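Local coordinates for protein peptide methionine sulfoxide reductase MsrA (Corynebacterium diphtheriae, PDB 4D7L) that reduces the S epimer of methionine sulfoxide in oxidised proteins to methionine, with its cysteines regenerated by thiol-disulfide exchange, at residues Val119-Pro123 and Thr124-Phe128. Residues are numbered along the deposited sequence; the frame is centred on the assembly and turned at random.
Sequences VVYDP and TQVTF
Asp122 closes a tight local turn on Thr124, Gln125 and Val126, in the loop that leads from strand 114-121 of the central mixed sheet into helix 128-137. Asp122 O takes two backbone bonds, from Gln125 N at 2.8 Å and Val126 N at 3.0 Å, the second nearly straight onto the C=O. The carboxylate works on the same bend: Asp122 OD1 receives Thr124 N at 2.8 Å and the hydroxyl Thr124 OG1 at 2.6 Å, both from one face of the carboxylate plane. The bond from Thr124 N makes an Asx turn, and with the backbone bonds to Asp122 O it forms an Asx motif. Asp122 CG lies anti to the backbone N (chi1 -180°), which swings the carboxylate toward Thr124. The Gln125 chain runs extended past CG and turns its amide 81° from the carboxylate, with NE2 bonded to Asp122 OD2; that bond is modelled very short, so its exact length is doubtful. On the buried side, Tyr121 CB rests on Val126 CG1 at 3.7 Å, and the ring runs alongside the backbone of 126-128, Tyr121 CD2 3.4 Å from Val126 O. Tyr121 OH meets Phe128 CB at 3.5 Å, lies in plane at the Phe128 ring edge, and bonds weakly to Glu64 OE1. Leu131 touches both Tyr121 and Val126, while Thr127 OG1 caps Glu130 N. Two doubly bonded-to oxygens of Asp122 thus fix the bend, and Thr124 N and OG1 probably temper the carboxylate's charge.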
# COMPACT_ATOMS: atom_id res chain seq x y z
N VAL A 119 -2.45 -3.53 -6.48
CA VAL A 119 -3.04 -4.86 -6.60
C VAL A 119 -3.89 -4.93 -7.86
O VAL A 119 -4.94 -4.29 -7.96
CB VAL A 119 -3.90 -5.19 -5.38
CG1 VAL A 119 -4.45 -6.61 -5.48
CG2 VAL A 119 -3.08 -5.03 -4.12
N VAL A 120 -3.43 -5.70 -8.83
CA VAL A 120 -4.19 -5.89 -10.05
C VAL A 120 -4.89 -7.23 -9.98
O VAL A 120 -4.25 -8.25 -9.76
CB VAL A 120 -3.29 -5.84 -11.27
CG1 VAL A 120 -4.11 -6.00 -12.54
CG2 VAL A 120 -2.50 -4.52 -11.29
N TYR A 121 -6.21 -7.25 -10.18
CA TYR A 121 -6.94 -8.49 -9.94
C TYR A 121 -7.97 -8.79 -11.01
O TYR A 121 -8.42 -7.90 -11.73
CB TYR A 121 -7.63 -8.44 -8.56
CG TYR A 121 -8.67 -7.35 -8.44
CD1 TYR A 121 -8.30 -6.04 -8.15
CD2 TYR A 121 -10.02 -7.63 -8.63
CE1 TYR A 121 -9.25 -5.03 -8.05
CE2 TYR A 121 -10.98 -6.63 -8.53
CZ TYR A 121 -10.58 -5.33 -8.24
OH TYR A 121 -11.53 -4.34 -8.16
N ASP A 122 -8.32 -10.07 -11.11
CA ASP A 122 -9.36 -10.56 -11.99
C ASP A 122 -10.68 -10.53 -11.22
O ASP A 122 -10.87 -11.34 -10.31
CB ASP A 122 -9.05 -12.00 -12.45
CG ASP A 122 -10.12 -12.57 -13.39
OD1 ASP A 122 -11.24 -12.00 -13.51
OD2 ASP A 122 -9.85 -13.64 -13.98
N PRO A 123 -11.59 -9.62 -11.59
CA PRO A 123 -12.82 -9.44 -10.82
C PRO A 123 -13.77 -10.62 -10.94
O PRO A 123 -14.74 -10.69 -10.19
CB PRO A 123 -13.44 -8.16 -11.42
CG PRO A 123 -12.88 -8.08 -12.78
CD PRO A 123 -11.49 -8.67 -12.72
N THR A 124 -13.50 -11.55 -11.85
CA THR A 124 -14.33 -12.75 -11.91
C THR A 124 -13.84 -13.78 -10.90
O THR A 124 -14.50 -14.78 -10.67
CB THR A 124 -14.35 -13.39 -13.31
OG1 THR A 124 -13.04 -13.91 -13.61
CG2 THR A 124 -14.76 -12.38 -14.39
N GLN A 125 -12.68 -13.53 -10.30
CA GLN A 125 -12.11 -14.48 -9.34
C GLN A 125 -12.06 -13.94 -7.91
O GLN A 125 -12.23 -14.69 -6.95
CB GLN A 125 -10.69 -14.87 -9.77
CG GLN A 125 -10.61 -15.55 -11.11
CD GLN A 125 -9.18 -15.85 -11.49
OE1 GLN A 125 -8.47 -16.55 -10.76
NE2 GLN A 125 -8.73 -15.29 -12.61
N VAL A 126 -11.85 -12.65 -7.76
CA VAL A 126 -11.85 -12.00 -6.45
C VAL A 126 -12.45 -10.62 -6.64
O VAL A 126 -12.21 -9.98 -7.66
CB VAL A 126 -10.41 -11.90 -5.84
CG1 VAL A 126 -9.49 -10.97 -6.67
CG2 VAL A 126 -10.46 -11.40 -4.40
N THR A 127 -13.26 -10.15 -5.68
CA THR A 127 -13.93 -8.87 -5.88
C THR A 127 -13.22 -7.70 -5.17
O THR A 127 -12.43 -7.90 -4.25
CB THR A 127 -15.39 -8.90 -5.39
OG1 THR A 127 -15.41 -9.00 -3.96
CG2 THR A 127 -16.16 -10.08 -6.01
N PHE A 128 -13.53 -6.49 -5.62
CA PHE A 128 -13.12 -5.28 -4.92
C PHE A 128 -13.43 -5.36 -3.42
O PHE A 128 -12.56 -5.09 -2.58
CB PHE A 128 -13.85 -4.08 -5.53
CG PHE A 128 -13.48 -2.77 -4.89
CD1 PHE A 128 -12.39 -2.05 -5.35
CD2 PHE A 128 -14.26 -2.24 -3.86
CE1 PHE A 128 -12.05 -0.82 -4.77
CE2 PHE A 128 -13.93 -1.01 -3.28
CZ PHE A 128 -12.82 -0.30 -3.73